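Local coordinates for Mgp-operon protein 3 (Mycoplasma pneumoniae M129, PDB 6TM0) that takes part in cell adhesion as a membrane-anchored surface adhesin of the mgp operon, probably helping the bacterium attach to its host, at residues A[60-65]-A[446-451]; A[864-869]-A[927-932]. All coordinates share one frame; numbering follows the deposited sequence.

Contact 1 of 2, residues A[60-65]-A[446-451]; sequences ALVRVK and VITQLY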
ATOM      1  N   ALA A  60      -3.217  20.146  -7.048  1.00 83.89           N
ATOM      2  CA  ALA A  60      -3.858  20.226  -5.718  1.00 84.90           C
ATOM      3  C   ALA A  60      -5.187  21.004  -5.763  1.00 90.55           C
ATOM      4  O   ALA A  60      -5.890  21.133  -4.740  1.00 90.50           O
ATOM      5  CB  ALA A  60      -2.911  20.864  -4.715  1.00 85.73           C
ATOM      6  N   LEU A  61      -5.521  21.516  -6.968  1.00 86.23           N
ATOM      7  CA  LEU A  61      -6.757  22.226  -7.241  1.00 84.92           C
ATOM      8  C   LEU A  61      -7.823  21.283  -7.775  1.00 86.72           C
ATOM      9  O   LEU A  61      -8.995  21.658  -7.798  1.00 88.67           O
ATOM     10  CB  LEU A  61      -6.532  23.426  -8.184  1.00 84.66           C
ATOM     11  CG  LEU A  61      -5.587  24.507  -7.698  1.00 89.13           C
ATOM     12  CD1 LEU A  61      -5.583  25.668  -8.644  1.00 89.99           C
ATOM     13  CD2 LEU A  61      -5.955  24.984  -6.309  1.00 90.75           C
ATOM     14  N   VAL A  62      -7.439  20.064  -8.177  1.00 80.45           N
ATOM     15  CA  VAL A  62      -8.390  19.055  -8.640  1.00 80.96           C
ATOM     16  C   VAL A  62      -9.519  18.874  -7.572  1.00 87.00           C
ATOM     17  O   VAL A  62      -9.234  18.831  -6.377  1.00 87.22           O
ATOM     18  CB  VAL A  62      -7.674  17.715  -9.029  1.00 84.52           C
ATOM     19  CG1 VAL A  62      -7.343  16.843  -7.809  1.00 83.57           C
ATOM     20  CG2 VAL A  62      -8.475  16.929 -10.067  1.00 84.51           C
ATOM     21  N   ARG A  63     -10.775  18.901  -7.979  1.00 84.93           N
ATOM     22  CA  ARG A  63     -11.860  18.714  -7.018  1.00 85.78           C
ATOM     23  C   ARG A  63     -12.839  17.727  -7.621  1.00 89.59           C
ATOM     24  O   ARG A  63     -13.331  17.940  -8.727  1.00 88.32           O
ATOM     25  CB  ARG A  63     -12.528  20.045  -6.579  1.00 88.16           C
ATOM     26  CG  ARG A  63     -11.630  21.027  -5.781  1.00 98.65           C
ATOM     27  CD  ARG A  63     -11.368  20.632  -4.326  1.00105.90           C
ATOM     28  NE  ARG A  63     -10.440  21.546  -3.647  1.00111.25           N
ATOM     29  CZ  ARG A  63      -9.147  21.296  -3.445  1.00123.23           C
ATOM     30  NH1 ARG A  63      -8.612  20.153  -3.853  1.00120.78           N
ATOM     31  NH2 ARG A  63      -8.382  22.183  -2.821  1.00 97.60           N
ATOM     32  N   VAL A  64     -13.019  16.596  -6.939  1.00 87.25           N
ATOM     33  CA  VAL A  64     -13.867  15.483  -7.361  1.00 87.96           C
ATOM     34  C   VAL A  64     -15.200  15.478  -6.543  1.00 94.05           C
ATOM     35  O   VAL A  64     -15.258  16.029  -5.439  1.00 92.13           O
ATOM     36  CB  VAL A  64     -13.076  14.135  -7.275  1.00 91.40           C
ATOM     37  CG1 VAL A  64     -13.810  13.001  -7.975  1.00 91.42           C
ATOM     38  CG2 VAL A  64     -11.681  14.277  -7.862  1.00 90.91           C
ATOM     39  N   LYS A  65     -16.265  14.893  -7.115  1.00 94.27           N
ATOM     40  CA  LYS A  65     -17.587  14.794  -6.483  1.00 96.04           C
ATOM     41  C   LYS A  65     -18.337  13.527  -6.877  1.00102.22           C
ATOM     42  O   LYS A  65     -18.314  13.113  -8.044  1.00102.59           O
ATOM     43  CB  LYS A  65     -18.464  16.057  -6.705  1.00 98.89           C
ATOM     44  CG  LYS A  65     -18.809  16.373  -8.163  1.00120.28           C
ATOM     45  CD  LYS A  65     -19.749  17.580  -8.284  1.00134.80           C
ATOM     46  CE  LYS A  65     -20.220  17.876  -9.694  1.00147.06           C
ATOM     47  NZ  LYS A  65     -19.097  18.067 -10.654  1.00153.68           N
ATOM     48  N   VAL A 446     -12.881  12.825   0.620  1.00 87.55           N
ATOM     49  CA  VAL A 446     -12.161  11.572   0.444  1.00 86.49           C
ATOM     50  C   VAL A 446     -11.946  11.240  -1.051  1.00 88.25           C
ATOM     51  O   VAL A 446     -10.798  11.018  -1.435  1.00 87.43           O
ATOM     52  CB  VAL A 446     -12.835  10.418   1.255  1.00 90.39           C
ATOM     53  CG1 VAL A 446     -12.258   9.044   0.908  1.00 90.02           C
ATOM     54  CG2 VAL A 446     -12.729  10.670   2.760  1.00 90.08           C
ATOM     55  N   ILE A 447     -13.008  11.294  -1.894  1.00 83.35           N
ATOM     56  CA  ILE A 447     -12.933  10.963  -3.328  1.00 82.60           C
ATOM     57  C   ILE A 447     -11.901  11.831  -4.104  1.00 86.15           C
ATOM     58  O   ILE A 447     -11.256  11.319  -5.029  1.00 85.83           O
ATOM     59  CB  ILE A 447     -14.333  10.939  -4.010  1.00 85.11           C
ATOM     60  CG1 ILE A 447     -14.297  10.230  -5.395  1.00 85.35           C
ATOM     61  CG2 ILE A 447     -14.994  12.317  -4.093  1.00 84.86           C
ATOM     62  CD1 ILE A 447     -14.153   8.711  -5.377  1.00 88.86           C
ATOM     63  N   THR A 448     -11.724  13.109  -3.691  1.00 81.80           N
ATOM     64  CA  THR A 448     -10.744  14.044  -4.263  1.00 80.54           C
ATOM     65  C   THR A 448      -9.311  13.586  -3.934  1.00 82.55           C
ATOM     66  O   THR A 448      -8.519  13.363  -4.854  1.00 81.77           O
ATOM     67  CB  THR A 448     -11.038  15.474  -3.805  1.00 82.31           C
ATOM     68  OG1 THR A 448     -12.360  15.795  -4.185  1.00 78.18           O
ATOM     69  CG2 THR A 448     -10.092  16.493  -4.400  1.00 79.80           C
ATOM     70  N   GLN A 449      -8.997  13.424  -2.629  1.00 78.33           N
ATOM     71  CA  GLN A 449      -7.694  12.950  -2.159  1.00 78.49           C
ATOM     72  C   GLN A 449      -7.420  11.596  -2.791  1.00 83.40           C
ATOM     73  O   GLN A 449      -6.268  11.308  -3.103  1.00 82.77           O
ATOM     74  CB  GLN A 449      -7.650  12.783  -0.630  1.00 79.89           C
ATOM     75  CG  GLN A 449      -8.473  13.780   0.164  1.00 95.04           C
ATOM     76  CD  GLN A 449      -7.712  15.022   0.543  1.00111.37           C
ATOM     77  OE1 GLN A 449      -6.736  15.426  -0.102  1.00100.47           O
ATOM     78  NE2 GLN A 449      -8.162  15.661   1.613  1.00111.12           N
ATOM     79  N   LEU A 450      -8.489  10.774  -3.004  1.00 80.37           N
ATOM     80  CA  LEU A 450      -8.372   9.457  -3.631  1.00 79.89           C
ATOM     81  C   LEU A 450      -7.901   9.583  -5.057  1.00 81.82           C
ATOM     82  O   LEU A 450      -6.945   8.913  -5.422  1.00 81.35           O
ATOM     83  CB  LEU A 450      -9.649   8.602  -3.507  1.00 80.02           C
ATOM     84  CG  LEU A 450      -9.903   7.996  -2.114  1.00 84.38           C
ATOM     85  CD1 LEU A 450     -11.237   7.285  -2.051  1.00 83.87           C
ATOM     86  CD2 LEU A 450      -8.750   7.087  -1.665  1.00 86.66           C
ATOM     87  N   TYR A 451      -8.470  10.517  -5.816  1.00 77.60           N
ATOM     88  CA  TYR A 451      -8.008  10.756  -7.177  1.00 77.91           C
ATOM     89  C   TYR A 451      -6.578  11.348  -7.239  1.00 82.94           C
ATOM     90  O   TYR A 451      -5.799  10.970  -8.120  1.00 81.73           O
ATOM     91  CB  TYR A 451      -8.996  11.649  -7.939  1.00 78.41           C
ATOM     92  CG  TYR A 451      -8.512  11.985  -9.330  1.00 79.18           C
ATOM     93  CD1 TYR A 451      -8.683  11.092 -10.384  1.00 81.00           C
ATOM     94  CD2 TYR A 451      -7.808  13.159  -9.579  1.00 79.73           C
ATOM     95  CE1 TYR A 451      -8.239  11.398 -11.670  1.00 82.12           C
ATOM     96  CE2 TYR A 451      -7.340  13.466 -10.855  1.00 80.49           C
ATOM     97  CZ  TYR A 451      -7.556  12.583 -11.898  1.00 86.91           C
ATOM     98  OH  TYR A 451      -7.082  12.894 -13.146  1.00 85.60           O
TER
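Val64 and Thr448 form the middle of the contact, with their CA atoms 4.6 Å apart. Val64 N donates a hydrogen bond to Thr448 OG1 (2.9 Å, 152° at the hydrogen). In Thr448 a chi1 of -57° sets OG1 beside the backbone N and leaves the methyl opposite it, which directs CG2 toward the Val62-Arg63 backbone and the Arg63 guanidinium; CG2 approaches that group at its edge, near its plane, with NH1 4.0 Å away. The two valine methyls divide between neighbouring turns on one side of the helix: Val64 CG1 meets Ile447 CG1 at 3.8 Å, and CG2 meets Tyr451 CB, also at 3.8 Å. Farther along the ring, Val62 CG2 lies 3.7 Å from Tyr451 CE2 in an oblique approach. Within 60-65, Arg63, bent at chi2 (-75°), folds back so that NH1 bonds Val62 O at 2.9 Å.

A second shell positions these groups. Thr448 OG1 also bonds Asn445 OD1, and Tyr451 OH is held by Leu134 O and Ser113 N while the Tyr451 and Phe84 rings pair edge-to-face.

The chemistry is thus one buried polar bond amid aliphatic and aromatic contacts: the threonine hydroxyl takes up the amide N-H where strand 64-66 starts, attaching it to helix 446-454.

Contact 2 of 2, residues A[864-869]-A[927-932]; sequences FYTFDN and DDLTGI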
ATOM      1  N   PHE A 864      20.408   0.705  -7.019  1.00 64.57           N
ATOM      2  CA  PHE A 864      20.791   1.803  -6.168  1.00 64.97           C
ATOM      3  C   PHE A 864      19.565   2.615  -5.689  1.00 67.29           C
ATOM      4  O   PHE A 864      18.932   3.339  -6.463  1.00 64.98           O
ATOM      5  CB  PHE A 864      21.871   2.661  -6.834  1.00 67.51           C
ATOM      6  CG  PHE A 864      23.240   2.025  -6.923  1.00 70.69           C
ATOM      7  CD1 PHE A 864      23.992   1.789  -5.778  1.00 75.60           C
ATOM      8  CD2 PHE A 864      23.819   1.751  -8.158  1.00 74.32           C
ATOM      9  CE1 PHE A 864      25.281   1.233  -5.867  1.00 77.41           C
ATOM     10  CE2 PHE A 864      25.110   1.210  -8.249  1.00 77.52           C
ATOM     11  CZ  PHE A 864      25.831   0.948  -7.105  1.00 76.06           C
ATOM     12  N   TYR A 865      19.228   2.457  -4.402  1.00 64.08           N
ATOM     13  CA  TYR A 865      18.110   3.172  -3.811  1.00 64.34           C
ATOM     14  C   TYR A 865      18.633   4.429  -3.154  1.00 69.61           C
ATOM     15  O   TYR A 865      19.391   4.344  -2.181  1.00 70.47           O
ATOM     16  CB  TYR A 865      17.360   2.301  -2.785  1.00 64.83           C
ATOM     17  CG  TYR A 865      16.509   1.196  -3.373  1.00 65.58           C
ATOM     18  CD1 TYR A 865      17.090   0.028  -3.872  1.00 66.91           C
ATOM     19  CD2 TYR A 865      15.115   1.275  -3.350  1.00 65.76           C
ATOM     20  CE1 TYR A 865      16.306  -1.013  -4.372  1.00 66.87           C
ATOM     21  CE2 TYR A 865      14.324   0.228  -3.821  1.00 66.02           C
ATOM     22  CZ  TYR A 865      14.924  -0.909  -4.341  1.00 70.61           C
ATOM     23  OH  TYR A 865      14.157  -1.923  -4.844  1.00 67.56           O
ATOM     24  N   THR A 866      18.237   5.589  -3.678  1.00 65.52           N
ATOM     25  CA  THR A 866      18.630   6.878  -3.123  1.00 65.47           C
ATOM     26  C   THR A 866      17.522   7.440  -2.257  1.00 70.55           C
ATOM     27  O   THR A 866      16.396   7.637  -2.736  1.00 70.72           O
ATOM     28  CB  THR A 866      19.041   7.835  -4.243  1.00 70.96           C
ATOM     29  OG1 THR A 866      20.221   7.329  -4.856  1.00 76.91           O
ATOM     30  CG2 THR A 866      19.279   9.236  -3.755  1.00 61.71           C
ATOM     31  N   PHE A 867      17.852   7.723  -0.990  1.00 68.24           N
ATOM     32  CA  PHE A 867      16.921   8.315  -0.028  1.00 69.55           C
ATOM     33  C   PHE A 867      17.328   9.763   0.222  1.00 74.12           C
ATOM     34  O   PHE A 867      18.518  10.042   0.369  1.00 73.94           O
ATOM     35  CB  PHE A 867      16.873   7.503   1.278  1.00 71.92           C
ATOM     36  CG  PHE A 867      16.375   6.090   1.075  1.00 74.19           C
ATOM     37  CD1 PHE A 867      17.253   5.067   0.729  1.00 77.01           C
ATOM     38  CD2 PHE A 867      15.023   5.787   1.190  1.00 77.39           C
ATOM     39  CE1 PHE A 867      16.786   3.773   0.507  1.00 77.67           C
ATOM     40  CE2 PHE A 867      14.560   4.485   0.979  1.00 79.83           C
ATOM     41  CZ  PHE A 867      15.446   3.492   0.635  1.00 77.40           C
ATOM     42  N   ASP A 868      16.352  10.683   0.211  1.00 70.28           N
ATOM     43  CA  ASP A 868      16.563  12.115   0.418  1.00 70.45           C
ATOM     44  C   ASP A 868      15.787  12.587   1.660  1.00 76.77           C
ATOM     45  O   ASP A 868      14.551  12.569   1.664  1.00 76.66           O
ATOM     46  CB  ASP A 868      16.175  12.898  -0.864  1.00 72.09           C
ATOM     47  CG  ASP A 868      15.920  14.393  -0.733  1.00 82.58           C
ATOM     48  OD1 ASP A 868      16.529  15.031   0.162  1.00 85.07           O
ATOM     49  OD2 ASP A 868      15.133  14.932  -1.541  1.00 86.37           O
ATOM     50  N   ASN A 869      16.525  13.049   2.696  1.00 74.77           N
ATOM     51  CA  ASN A 869      15.961  13.528   3.965  1.00 75.48           C
ATOM     52  C   ASN A 869      14.925  14.647   3.810  1.00 79.80           C
ATOM     53  O   ASN A 869      13.992  14.718   4.601  1.00 78.81           O
ATOM     54  CB  ASN A 869      17.068  13.960   4.934  1.00 80.04           C
ATOM     55  CG  ASN A 869      18.022  12.871   5.377  1.00109.07           C
ATOM     56  OD1 ASN A 869      18.438  12.000   4.600  1.00107.83           O
ATOM     57  ND2 ASN A 869      18.420  12.921   6.642  1.00 98.59           N
ATOM     58  N   ASP A 927      23.997  18.309   3.632  1.00102.52           N
ATOM     59  CA  ASP A 927      23.531  19.123   2.504  1.00101.30           C
ATOM     60  C   ASP A 927      22.275  18.619   1.820  1.00100.64           C
ATOM     61  O   ASP A 927      21.842  17.504   2.097  1.00100.03           O
ATOM     62  CB  ASP A 927      24.658  19.298   1.480  1.00103.68           C
ATOM     63  CG  ASP A 927      25.974  19.824   2.039  1.00118.30           C
ATOM     64  OD1 ASP A 927      25.942  20.802   2.814  1.00120.84           O
ATOM     65  OD2 ASP A 927      27.040  19.267   1.680  1.00122.96           O
ATOM     66  N   ASP A 928      21.679  19.452   0.936  1.00 93.97           N
ATOM     67  CA  ASP A 928      20.478  19.080   0.176  1.00 92.24           C
ATOM     68  C   ASP A 928      20.898  18.428  -1.126  1.00 91.05           C
ATOM     69  O   ASP A 928      21.502  19.064  -1.983  1.00 91.66           O
ATOM     70  CB  ASP A 928      19.553  20.276  -0.118  1.00 94.41           C
ATOM     71  CG  ASP A 928      19.108  21.058   1.088  1.00109.99           C
ATOM     72  OD1 ASP A 928      18.371  20.486   1.930  1.00109.47           O
ATOM     73  OD2 ASP A 928      19.486  22.251   1.193  1.00121.35           O
ATOM     74  N   LEU A 929      20.595  17.153  -1.256  1.00 82.24           N
ATOM     75  CA  LEU A 929      20.912  16.358  -2.420  1.00 78.94           C
ATOM     76  C   LEU A 929      20.222  16.890  -3.673  1.00 80.01           C
ATOM     77  O   LEU A 929      19.077  17.335  -3.599  1.00 79.27           O
ATOM     78  CB  LEU A 929      20.444  14.917  -2.132  1.00 77.60           C
ATOM     79  CG  LEU A 929      20.598  13.856  -3.212  1.00 80.18           C
ATOM     80  CD1 LEU A 929      22.048  13.482  -3.440  1.00 78.91           C
ATOM     81  CD2 LEU A 929      19.864  12.646  -2.821  1.00 82.89           C
ATOM     82  N   THR A 930      20.942  16.858  -4.811  1.00 74.17           N
ATOM     83  CA  THR A 930      20.386  17.111  -6.133  1.00 72.76           C
ATOM     84  C   THR A 930      20.207  15.706  -6.749  1.00 72.83           C
ATOM     85  O   THR A 930      19.106  15.359  -7.191  1.00 71.88           O
ATOM     86  CB  THR A 930      21.276  18.004  -6.979  1.00 82.03           C
ATOM     87  OG1 THR A 930      21.513  19.224  -6.283  1.00 86.72           O
ATOM     88  CG2 THR A 930      20.671  18.292  -8.341  1.00 78.39           C
ATOM     89  N   GLY A 931      21.279  14.906  -6.708  1.00 66.64           N
ATOM     90  CA  GLY A 931      21.279  13.538  -7.207  1.00 65.28           C
ATOM     91  C   GLY A 931      22.626  12.849  -7.216  1.00 66.37           C
ATOM     92  O   GLY A 931      23.649  13.437  -6.874  1.00 63.05           O
ATOM     93  N   ILE A 932      22.619  11.574  -7.607  1.00 64.74           N
ATOM     94  CA  ILE A 932      23.819  10.747  -7.732  1.00 64.78           C
ATOM     95  C   ILE A 932      23.978  10.251  -9.172  1.00 68.89           C
ATOM     96  O   ILE A 932      23.080   9.621  -9.712  1.00 68.16           O
ATOM     97  CB  ILE A 932      23.859   9.618  -6.667  1.00 67.78           C
ATOM     98  CG1 ILE A 932      23.974  10.219  -5.255  1.00 67.94           C
ATOM     99  CG2 ILE A 932      25.033   8.671  -6.924  1.00 68.85           C
ATOM    100  CD1 ILE A 932      22.909   9.969  -4.429  1.00 74.61           C
TER
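Leu929 and Ile932 both reach Thr866, although they stand three positions apart, a spacing that would put them on opposite faces of a regular strand. The irregularity responsible is a classic beta bulge: Thr930 and Gly931 both face Ile943 on the next strand, and the extra residue returns Ile932 to the side from which Leu929 projects. Thr866 CG2 is the shared target, 3.6 Å from Leu929 CD2 and 3.8 Å from Ile932 CD1. Both branched chains meet the threonine at a slant. In Leu929 the chain leaves opposite its backbone N (chi1 178°), and CD2 then reaches Thr866 and, more loosely, Asp868, coming within 4.2 Å of Asp868 CB.

The two strands run almost exactly antiparallel, at 176°, but their axes are 8.8 Å apart, too far for them to be sheet neighbours. The contact is consistent with face-to-face packing of two antiparallel sheets, as in a beta-sandwich, with strand 929-933, an outermost strand of its sheet, lying over strand 862-868. Val942 on neighbouring strand 939-944 touches both Leu929 and Ile932, and Val890 on strand 888-896 of the opposing sheet touches Ile932, so both sheets extend the apolar layer. Phe867 turns to the other face of its sheet, against Val846 and Leu851.

Polar groups gather at one end. Asp868 OD1 takes the N-H of Gly870, while Asp928 OD1 forms a salt bridge with Lys886 NZ. The carboxylate atoms Asp868 OD1 and Asp928 OD1 stay 6.0 Å apart, and the lysine probably eases any repulsion between them.

In the fold
The centres of the two contacts lie 30 Å apart, and their nearest atoms about 19 Å, so they do not touch. They come in series along the chain: contact 1 closes at residue 451, and contact 2 opens only at 864. No helix, strand or sheet is common to both. Contact 1 spans 381 residues of sequence, bringing helix 446-454 back onto the N-terminal part of the chain near strands 64-66 and 82-84. Contact 2 spans just 58 residues and joins two consecutive antiparallel sheets of the C-terminal region. The first thus ties distant sequence together, whereas the second is local to one all-beta portion of this adhesin.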